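PDB 3P5S: CD38 molecule, which is a glycosylated ectoprotein of the ADP-ribosyl cyclase family, with an alpha/beta fold that holds the ligand AVU in a pocket. Local coordinates for residues P108-G113 with R133-E138; Q115-K120 with R187-A192; F180-S185 with G215-P220. All blocks are in the same frame, centred on the assembly; numbering follows the deposited sequence.

Contact 1 (P108-G113 with R133-E138); sequences PTVPCG and RLMTLE. With AVU ([(2R,3S,4R,5R)-5-(6-amino-9H-purin-9-yl)-3,4-dihydroxytetrahydrofuran-2-yl]methyl [(2R,3R,4R)-4-fluoro-3-hydroxytetrahydrofuran-2-yl]methyl dihydrogen diphosphate), chain E.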
# COMPACT_ATOMS: atom_id res chain seq x y z
N PRO A 108 2.37 -4.22 9.36
CA PRO A 108 3.18 -3.88 8.17
C PRO A 108 4.33 -2.95 8.55
O PRO A 108 4.34 -1.77 8.17
CB PRO A 108 2.19 -3.12 7.28
CG PRO A 108 1.26 -2.44 8.28
CD PRO A 108 1.10 -3.48 9.39
N THR A 109 5.29 -3.45 9.31
CA THR A 109 6.41 -2.58 9.73
C THR A 109 7.78 -3.01 9.18
O THR A 109 8.19 -4.16 9.32
CB THR A 109 6.45 -2.36 11.26
OG1 THR A 109 7.70 -2.83 11.79
CG2 THR A 109 5.30 -3.08 11.94
N VAL A 110 8.46 -2.05 8.56
CA VAL A 110 9.63 -2.26 7.73
C VAL A 110 10.84 -1.68 8.48
O VAL A 110 10.72 -0.65 9.11
CB VAL A 110 9.41 -1.53 6.38
CG1 VAL A 110 10.70 -1.35 5.60
CG2 VAL A 110 8.34 -2.27 5.54
N PRO A 111 12.01 -2.32 8.37
CA PRO A 111 13.18 -1.81 9.11
C PRO A 111 13.53 -0.35 8.80
O PRO A 111 13.37 0.13 7.67
CB PRO A 111 14.31 -2.73 8.65
CG PRO A 111 13.62 -3.98 8.16
CD PRO A 111 12.32 -3.52 7.58
N CYS A 112 13.99 0.37 9.80
CA CYS A 112 14.34 1.77 9.62
C CYS A 112 15.21 1.98 8.38
O CYS A 112 16.15 1.22 8.12
CB CYS A 112 15.01 2.32 10.87
SG CYS A 112 13.96 2.16 12.35
N GLY A 113 14.86 2.98 7.60
CA GLY A 113 15.66 3.32 6.43
C GLY A 113 15.43 2.46 5.21
O GLY A 113 16.13 2.64 4.22
N ARG A 133 17.09 -3.38 -2.46
CA ARG A 133 16.81 -4.13 -1.24
C ARG A 133 16.06 -3.30 -0.21
O ARG A 133 16.37 -3.29 1.00
CB ARG A 133 18.11 -4.70 -0.64
CG ARG A 133 18.69 -5.82 -1.50
CD ARG A 133 20.21 -5.88 -1.39
NE ARG A 133 20.79 -6.94 -2.21
CZ ARG A 133 21.85 -6.78 -3.01
NH1 ARG A 133 22.43 -5.59 -3.10
NH2 ARG A 133 22.31 -7.80 -3.72
N LEU A 134 15.05 -2.60 -0.70
CA LEU A 134 14.18 -1.82 0.15
C LEU A 134 12.83 -2.53 0.18
O LEU A 134 12.66 -3.57 -0.44
CB LEU A 134 14.05 -0.40 -0.43
CG LEU A 134 15.38 0.32 -0.55
CD1 LEU A 134 15.14 1.75 -1.05
CD2 LEU A 134 16.08 0.35 0.81
N MET A 135 11.84 -1.96 0.87
CA MET A 135 10.54 -2.64 0.95
C MET A 135 9.39 -1.67 0.72
O MET A 135 9.36 -0.59 1.31
CB MET A 135 10.38 -3.36 2.31
CG MET A 135 11.41 -4.46 2.58
SD MET A 135 11.21 -5.19 4.24
CE MET A 135 9.58 -5.89 4.08
N THR A 136 8.46 -2.05 -0.14
CA THR A 136 7.23 -1.31 -0.32
C THR A 136 6.18 -1.99 0.54
O THR A 136 6.47 -3.01 1.17
CB THR A 136 6.77 -1.30 -1.80
OG1 THR A 136 6.55 -2.65 -2.24
CG2 THR A 136 7.79 -0.57 -2.68
N LEU A 137 4.99 -1.42 0.58
CA LEU A 137 3.88 -2.06 1.30
C LEU A 137 3.66 -3.52 0.82
O LEU A 137 3.30 -4.41 1.61
CB LEU A 137 2.60 -1.24 1.16
CG LEU A 137 1.41 -1.89 1.89
CD1 LEU A 137 1.80 -2.07 3.36
CD2 LEU A 137 0.17 -1.02 1.75
N GLU A 138 3.90 -3.76 -0.47
CA GLU A 138 3.70 -5.09 -1.04
C GLU A 138 4.75 -6.09 -0.51
O GLU A 138 4.62 -7.30 -0.70
CB GLU A 138 3.73 -5.06 -2.59
CG GLU A 138 2.56 -4.31 -3.24
CD GLU A 138 2.47 -2.80 -2.88
OE1 GLU A 138 3.50 -2.19 -2.52
OE2 GLU A 138 1.35 -2.23 -2.95
N1 AVU E . -2.31 -4.42 -4.31
C2 AVU E . -3.47 -4.10 -4.91
N3 AVU E . -3.97 -2.86 -4.71
C4 AVU E . -3.34 -1.95 -3.94
C5 AVU E . -2.15 -2.26 -3.32
C6 AVU E . -1.65 -3.54 -3.53
N6 AVU E . -0.41 -3.93 -2.91
N7 AVU E . -1.76 -1.16 -2.62
C8 AVU E . -2.70 -0.20 -2.79
N9 AVU E . -3.67 -0.69 -3.61
PA AVU E . -2.61 4.98 -6.64
PB AVU E . -2.04 5.39 -3.92
C1' AVU E . -4.88 -0.05 -4.13
O1A AVU E . -3.33 6.25 -6.97
O1B AVU E . -3.54 5.50 -3.79
C1R AVU E . -0.16 2.73 0.13
C2' AVU E . -5.49 0.99 -3.27
O2' AVU E . -6.85 0.74 -3.06
O2A AVU E . -1.74 4.48 -7.77
O2B AVU E . -1.29 6.57 -3.33
C2R AVU E . 1.25 2.39 -0.26
F2R AVU E . 1.19 1.19 -0.83
C3' AVU E . -5.27 2.24 -3.96
O3' AVU E . -6.38 3.06 -3.87
O3A AVU E . -1.63 5.20 -5.43
C3R AVU E . 1.61 3.31 -1.29
O3R AVU E . 2.68 4.12 -0.86
C4' AVU E . -4.87 1.90 -5.40
O4' AVU E . -4.71 0.51 -5.46
C4R AVU E . 0.40 4.13 -1.58
O4R AVU E . -0.47 3.93 -0.47
C5' AVU E . -3.62 2.64 -5.92
O5' AVU E . -3.80 3.99 -6.23
C5R AVU E . -0.22 3.78 -2.89
O5R AVU E . -1.57 4.07 -3.12
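Val110 and Met135 form the apolar centre of this loop-to-loop contact, their side chains lying alongside and pointing opposite ways. Met135 CB meets the fork of the valine, 3.9 Å from Val110 CG1 and 4.0 Å from Val110 CG2. A bend at chi3 (63°) turns the methionine tip back, and its CE comes within 4.1 Å of Val110 CG2. The sulfur serves a second neighbour: Met135 SD lies 3.9 Å from Pro111 CD, the methionine running across the proline. At the far end Pro108 CB touches Leu137 CD1 at 4.1 Å, while the other leucine branch, CD2, faces the fluorine F2R of AVU at 3.5 Å.

A disulfide ties Cys112 to Cys193. Of the polar links, Met135 shares backbone hydrogen bonds with Gln114 and Val116. Glu138 OE2 accepts from AVU N6 at 2.4 Å with an N-H...O angle of only 122°, very short and strongly bent, so its detail is doubtful; Glu138 OE1 is hydrogen-bonded to Trp118 NE1. Apolar packing joins the two loops to each other; the polar bonds of Met135 and Glu138 run instead toward the strand and the ligand.

Contact 2 (Q115-K120 with R187-A192); sequences QVFWSK and RFAESA. With AVU ([(2R,3S,4R,5R)-5-(6-amino-9H-purin-9-yl)-3,4-dihydroxytetrahydrofuran-2-yl]methyl [(2R,3R,4R)-4-fluoro-3-hydroxytetrahydrofuran-2-yl]methyl dihydrogen diphosphate), chain E.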
# COMPACT_ATOMS: atom_id res chain seq x y z
N GLN A 115 12.08 1.79 3.95
CA GLN A 115 10.68 1.89 3.58
C GLN A 115 10.47 2.74 2.34
O GLN A 115 11.07 3.84 2.20
CB GLN A 115 9.85 2.44 4.75
CG GLN A 115 8.36 2.25 4.56
CD GLN A 115 7.58 2.43 5.85
OE1 GLN A 115 8.12 2.33 6.94
NE2 GLN A 115 6.29 2.71 5.72
N VAL A 116 9.63 2.24 1.45
CA VAL A 116 9.34 2.94 0.19
C VAL A 116 7.84 3.09 -0.07
O VAL A 116 7.10 2.11 -0.07
CB VAL A 116 10.01 2.22 -1.01
CG1 VAL A 116 9.63 2.92 -2.34
CG2 VAL A 116 11.52 2.19 -0.82
N PHE A 117 7.40 4.32 -0.27
CA PHE A 117 6.03 4.61 -0.68
C PHE A 117 5.99 4.88 -2.17
O PHE A 117 7.02 5.14 -2.78
CB PHE A 117 5.50 5.85 0.04
CG PHE A 117 5.43 5.71 1.54
CD1 PHE A 117 4.24 5.35 2.15
CD2 PHE A 117 6.53 5.96 2.33
CE1 PHE A 117 4.15 5.21 3.51
CE2 PHE A 117 6.46 5.82 3.72
CZ PHE A 117 5.26 5.46 4.31
N TRP A 118 4.79 4.81 -2.76
CA TRP A 118 4.62 5.14 -4.16
C TRP A 118 3.19 5.63 -4.40
O TRP A 118 2.30 5.39 -3.59
CB TRP A 118 4.90 3.92 -5.05
CG TRP A 118 4.12 2.70 -4.62
CD1 TRP A 118 4.53 1.75 -3.73
CD2 TRP A 118 2.79 2.33 -5.03
NE1 TRP A 118 3.56 0.79 -3.58
CE2 TRP A 118 2.48 1.12 -4.35
CE3 TRP A 118 1.85 2.88 -5.91
CZ2 TRP A 118 1.25 0.48 -4.52
CZ3 TRP A 118 0.62 2.22 -6.08
CH2 TRP A 118 0.35 1.03 -5.40
N SER A 119 2.98 6.29 -5.53
CA SER A 119 1.68 6.78 -5.90
C SER A 119 1.73 6.93 -7.41
O SER A 119 2.55 7.71 -7.92
CB SER A 119 1.39 8.13 -5.23
OG SER A 119 0.00 8.39 -5.23
N LYS A 120 0.90 6.17 -8.12
CA LYS A 120 0.87 6.16 -9.58
C LYS A 120 2.15 5.63 -10.23
O LYS A 120 2.43 5.91 -11.38
CB LYS A 120 0.55 7.55 -10.14
CG LYS A 120 -0.22 8.44 -9.19
CD LYS A 120 -1.70 8.21 -9.27
CE LYS A 120 -2.42 8.85 -8.10
NZ LYS A 120 -3.85 8.50 -8.07
N ARG A 187 -1.23 2.13 9.00
CA ARG A 187 -0.30 1.49 9.92
C ARG A 187 1.12 1.44 9.37
O ARG A 187 2.08 1.62 10.12
CB ARG A 187 -0.75 0.08 10.28
CG ARG A 187 -2.15 0.01 10.88
CD ARG A 187 -2.16 0.33 12.40
NE ARG A 187 -0.94 -0.11 13.08
CZ ARG A 187 -0.87 -1.12 13.96
NH1 ARG A 187 -1.95 -1.82 14.26
NH2 ARG A 187 0.28 -1.44 14.53
N PHE A 188 1.25 1.18 8.06
CA PHE A 188 2.52 1.23 7.36
C PHE A 188 3.20 2.60 7.59
O PHE A 188 4.39 2.67 7.86
CB PHE A 188 2.22 1.03 5.87
CG PHE A 188 3.44 0.90 4.96
CD1 PHE A 188 4.38 -0.11 5.13
CD2 PHE A 188 3.55 1.72 3.85
CE1 PHE A 188 5.46 -0.25 4.23
CE2 PHE A 188 4.61 1.58 2.95
CZ PHE A 188 5.57 0.59 3.13
N ALA A 189 2.46 3.68 7.43
CA ALA A 189 3.04 5.02 7.51
C ALA A 189 3.34 5.38 8.95
O ALA A 189 4.33 6.05 9.23
CB ALA A 189 2.08 6.07 6.88
N GLU A 190 2.47 4.96 9.87
CA GLU A 190 2.68 5.25 11.29
C GLU A 190 3.94 4.60 11.85
O GLU A 190 4.50 5.11 12.82
CB GLU A 190 1.45 4.87 12.13
CG GLU A 190 0.22 5.70 11.80
CD GLU A 190 -1.05 5.21 12.49
OE1 GLU A 190 -1.04 4.11 13.07
OE2 GLU A 190 -2.05 5.95 12.46
N SER A 191 4.38 3.48 11.25
CA SER A 191 5.50 2.73 11.80
C SER A 191 6.84 3.11 11.14
O SER A 191 7.90 2.71 11.61
CB SER A 191 5.25 1.22 11.64
OG SER A 191 5.17 0.89 10.28
N ALA A 192 6.77 3.88 10.07
CA ALA A 192 7.95 4.34 9.33
C ALA A 192 9.00 4.96 10.23
O ALA A 192 8.69 5.61 11.23
CB ALA A 192 7.52 5.38 8.30
N1 AVU E . -2.31 -4.42 -4.31
C2 AVU E . -3.47 -4.10 -4.91
N3 AVU E . -3.97 -2.86 -4.71
C4 AVU E . -3.34 -1.95 -3.94
C5 AVU E . -2.15 -2.26 -3.32
C6 AVU E . -1.65 -3.54 -3.53
N6 AVU E . -0.41 -3.93 -2.91
N7 AVU E . -1.76 -1.16 -2.62
C8 AVU E . -2.70 -0.20 -2.79
N9 AVU E . -3.67 -0.69 -3.61
PA AVU E . -2.61 4.98 -6.64
PB AVU E . -2.04 5.39 -3.92
C1' AVU E . -4.88 -0.05 -4.13
O1A AVU E . -3.33 6.25 -6.97
O1B AVU E . -3.54 5.50 -3.79
C1R AVU E . -0.16 2.73 0.13
C2' AVU E . -5.49 0.99 -3.27
O2' AVU E . -6.85 0.74 -3.06
O2A AVU E . -1.74 4.48 -7.77
O2B AVU E . -1.29 6.57 -3.33
C2R AVU E . 1.25 2.39 -0.26
F2R AVU E . 1.19 1.19 -0.83
C3' AVU E . -5.27 2.24 -3.96
O3' AVU E . -6.38 3.06 -3.87
O3A AVU E . -1.63 5.20 -5.43
C3R AVU E . 1.61 3.31 -1.29
O3R AVU E . 2.68 4.12 -0.86
C4' AVU E . -4.87 1.90 -5.40
O4' AVU E . -4.71 0.51 -5.46
C4R AVU E . 0.40 4.13 -1.58
O4R AVU E . -0.47 3.93 -0.47
C5' AVU E . -3.62 2.64 -5.92
O5' AVU E . -3.80 3.99 -6.23
C5R AVU E . -0.22 3.78 -2.89
O5R AVU E . -1.57 4.07 -3.12
O HOH W 1 7.36 0.58 8.91
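Strand 115-119 and helix 187-191 run obliquely, nearer antiparallel than parallel: their directions differ by 136° and their axes approach to 10.2 Å. The backbones are closest where Gln115 CA and Ala192 CA are 6.8 Å apart. With CG anti to the backbone N (chi1 -166°) and an extended chain beyond, Gln115 reaches the last helical turn. Its NE2 donates to Phe188 O at 2.9 Å in a nearly straight bond (163°), although the donor stands above the carbonyl plane. The same NE2 sits 3.1 Å above the centre of the Phe188 ring. Gln115 OE1 accepts from a water at 2.7 Å that also bonds Ser191 OG.

The strand is an outermost member of a four-stranded parallel sheet, and helix 176-191 is the last helix of the long connection to its neighbour 195-201. Phe117 adds the aromatic part: the edge of Phe188 points at its face in an offset edge-to-face pair, ring centroids 5.0 Å apart, and Ala189 CA lies at the Phe117 edge. Farther along the chain, Trp118 N donates to AVU O3R at 2.9 Å, and Lys120 NZ to AVU O1A at 2.6 Å.

Contact 3 (F180-S185 with G215-P220); sequences FWEVLS and GRVEAP. With AVU ([(2R,3S,4R,5R)-5-(6-amino-9H-purin-9-yl)-3,4-dihydroxytetrahydrofuran-2-yl]methyl [(2R,3R,4R)-4-fluoro-3-hydroxytetrahydrofuran-2-yl]methyl dihydrogen diphosphate), chain E.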
# COMPACT_ATOMS: atom_id res chain seq x y z
N PHE A 180 -9.20 -2.50 3.72
CA PHE A 180 -7.94 -3.18 4.05
C PHE A 180 -6.75 -2.31 3.62
O PHE A 180 -5.84 -2.01 4.40
CB PHE A 180 -7.89 -4.53 3.32
CG PHE A 180 -6.56 -5.21 3.39
CD1 PHE A 180 -6.25 -6.04 4.47
CD2 PHE A 180 -5.63 -5.05 2.38
CE1 PHE A 180 -5.04 -6.67 4.54
CE2 PHE A 180 -4.40 -5.69 2.44
CZ PHE A 180 -4.11 -6.50 3.53
N TRP A 181 -6.75 -1.88 2.37
CA TRP A 181 -5.58 -1.13 1.89
C TRP A 181 -5.42 0.20 2.61
O TRP A 181 -4.31 0.58 2.93
CB TRP A 181 -5.60 -0.99 0.36
CG TRP A 181 -5.30 -2.31 -0.31
CD1 TRP A 181 -6.15 -3.06 -1.06
CD2 TRP A 181 -4.06 -3.05 -0.25
NE1 TRP A 181 -5.52 -4.21 -1.48
CE2 TRP A 181 -4.25 -4.23 -0.98
CE3 TRP A 181 -2.81 -2.83 0.36
CZ2 TRP A 181 -3.23 -5.19 -1.15
CZ3 TRP A 181 -1.82 -3.77 0.20
CH2 TRP A 181 -2.03 -4.93 -0.55
N GLU A 182 -6.52 0.90 2.89
CA GLU A 182 -6.39 2.14 3.65
C GLU A 182 -5.86 1.93 5.06
O GLU A 182 -5.00 2.68 5.53
CB GLU A 182 -7.73 2.89 3.68
CG GLU A 182 -8.27 3.12 2.29
CD GLU A 182 -8.76 4.53 2.05
OE1 GLU A 182 -8.57 5.40 2.94
OE2 GLU A 182 -9.34 4.76 0.97
N VAL A 183 -6.36 0.92 5.77
CA VAL A 183 -5.89 0.72 7.13
C VAL A 183 -4.46 0.16 7.19
O VAL A 183 -3.66 0.55 8.06
CB VAL A 183 -6.82 -0.18 7.95
CG1 VAL A 183 -6.93 -1.51 7.31
CG2 VAL A 183 -6.26 -0.36 9.35
N LEU A 184 -4.13 -0.75 6.29
CA LEU A 184 -2.77 -1.27 6.24
C LEU A 184 -1.77 -0.14 5.93
O LEU A 184 -0.70 -0.05 6.52
CB LEU A 184 -2.64 -2.42 5.20
CG LEU A 184 -1.40 -3.32 5.39
CD1 LEU A 184 -1.60 -4.25 6.56
CD2 LEU A 184 -1.05 -4.13 4.14
N SER A 185 -2.14 0.71 4.98
CA SER A 185 -1.29 1.86 4.61
C SER A 185 -1.10 2.82 5.76
O SER A 185 -0.01 3.34 5.96
CB SER A 185 -1.94 2.63 3.46
OG SER A 185 -1.96 1.85 2.30
N GLY A 215 -1.55 10.50 -0.52
CA GLY A 215 -1.93 11.85 -0.13
C GLY A 215 -2.84 11.98 1.08
O GLY A 215 -2.67 12.86 1.91
N ARG A 216 -3.83 11.11 1.19
CA ARG A 216 -4.86 11.23 2.21
C ARG A 216 -4.56 10.42 3.48
O ARG A 216 -4.92 10.80 4.60
CB ARG A 216 -6.19 10.79 1.59
CG ARG A 216 -7.32 10.60 2.58
CD ARG A 216 -8.60 10.10 1.88
NE ARG A 216 -8.56 8.67 1.56
CZ ARG A 216 -8.23 8.20 0.36
NH1 ARG A 216 -7.91 9.05 -0.61
NH2 ARG A 216 -8.22 6.91 0.12
N VAL A 217 -3.89 9.29 3.29
CA VAL A 217 -3.66 8.35 4.38
C VAL A 217 -2.20 8.26 4.83
O VAL A 217 -1.91 8.30 6.03
CB VAL A 217 -4.19 6.93 4.01
CG1 VAL A 217 -3.92 5.93 5.14
CG2 VAL A 217 -5.67 7.00 3.71
N GLU A 218 -1.26 8.12 3.90
CA GLU A 218 0.13 7.88 4.29
C GLU A 218 0.89 9.12 4.74
O GLU A 218 1.38 9.18 5.87
CB GLU A 218 0.87 7.10 3.22
CG GLU A 218 0.15 5.77 2.99
CD GLU A 218 0.68 5.02 1.81
OE1 GLU A 218 1.09 5.63 0.79
OE2 GLU A 218 0.68 3.79 1.93
N ALA A 219 1.00 10.11 3.86
CA ALA A 219 1.77 11.29 4.22
C ALA A 219 1.27 11.94 5.53
O ALA A 219 2.09 12.30 6.38
CB ALA A 219 1.81 12.29 3.05
N PRO A 220 -0.06 12.06 5.73
CA PRO A 220 -0.57 12.73 6.94
C PRO A 220 -0.40 11.91 8.21
O PRO A 220 -0.63 12.44 9.27
CB PRO A 220 -2.06 12.91 6.65
CG PRO A 220 -2.22 12.71 5.16
CD PRO A 220 -1.15 11.75 4.77
N1 AVU E . -2.31 -4.42 -4.31
C2 AVU E . -3.47 -4.10 -4.91
N3 AVU E . -3.97 -2.86 -4.71
C4 AVU E . -3.34 -1.95 -3.94
C5 AVU E . -2.15 -2.26 -3.32
C6 AVU E . -1.65 -3.54 -3.53
N6 AVU E . -0.41 -3.93 -2.91
N7 AVU E . -1.76 -1.16 -2.62
C8 AVU E . -2.70 -0.20 -2.79
N9 AVU E . -3.67 -0.69 -3.61
PA AVU E . -2.61 4.98 -6.64
PB AVU E . -2.04 5.39 -3.92
C1' AVU E . -4.88 -0.05 -4.13
O1A AVU E . -3.33 6.25 -6.97
O1B AVU E . -3.54 5.50 -3.79
C1R AVU E . -0.16 2.73 0.13
C2' AVU E . -5.49 0.99 -3.27
O2' AVU E . -6.85 0.74 -3.06
O2A AVU E . -1.74 4.48 -7.77
O2B AVU E . -1.29 6.57 -3.33
C2R AVU E . 1.25 2.39 -0.26
F2R AVU E . 1.19 1.19 -0.83
C3' AVU E . -5.27 2.24 -3.96
O3' AVU E . -6.38 3.06 -3.87
O3A AVU E . -1.63 5.20 -5.43
C3R AVU E . 1.61 3.31 -1.29
O3R AVU E . 2.68 4.12 -0.86
C4' AVU E . -4.87 1.90 -5.40
O4' AVU E . -4.71 0.51 -5.46
C4R AVU E . 0.40 4.13 -1.58
O4R AVU E . -0.47 3.93 -0.47
C5' AVU E . -3.62 2.64 -5.92
O5' AVU E . -3.80 3.99 -6.23
C5R AVU E . -0.22 3.78 -2.89
O5R AVU E . -1.57 4.07 -3.12
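One wall of the pocket that holds AVU is built here from two helices, 176-191 and 213-218, which meet through Ser185 and Glu218 beside the ligand and through Glu182, Arg216 and Val217 farther along. The second helix is distorted, with a wider pi-type turn at 215-218.

The polar link is a salt bridge in which Arg216 NH2 donates to Glu182 OE2 at 2.6 Å. It is short but bent, with an N-H...O angle of 137°, and the nitrogen approaches from above the carboxylate, 46° out of its plane. The arginine chain bends at chi3 (77°), which turns the edge of the guanidinium to the acid. Val217 fits in beside this bridge with both branches: CG2 lies 3.4 Å from Glu182 OE1, and CG1 lies 3.4 Å from the backbone Glu182 O.

Nearer the ligand, Glu218 extends past Ser185, with Glu218 CG 3.8 Å from Ser185 CB. The Glu218 carboxylate comes too close to AVU for a non-bonded contact; the model does not settle what this approach represents, and nothing is rested on it. Ser185 is held from its own helix: with OG anti to its carbonyl carbon, the hydroxyl donates to Trp181 O at 2.7 Å, while Ser185 N reaches that same oxygen at 3.0 Å from the opposite face of the carbonyl plane. Above Trp181 lies the purine, with AVU C5 3.5 Å from the indole plane over its centre; on the opposite face Phe180 CE2 stands 3.6 Å from it, also over the centre.

All three contacts border on AVU. Centres of contacts 1 and 2 lie about 8 Å apart, as do those of contacts 2 and 3, while contacts 1 and 3 are about 15 Å apart, so contact 2 stands between the others. Contacts 2 and 3 share helix 176-191. Both segments of contact 1 precede those of contact 3, while the segments of contact 2 alternate with those of each. Contact 1 packs on contact 2 where Pro108 O and Leu137 N approach the Phe188 ring, and on contact 3 through Leu137 and Leu184. Loop 133-138, strand 115-119 and the two helices border the pocket, with loop 108-113 packed behind 133-138.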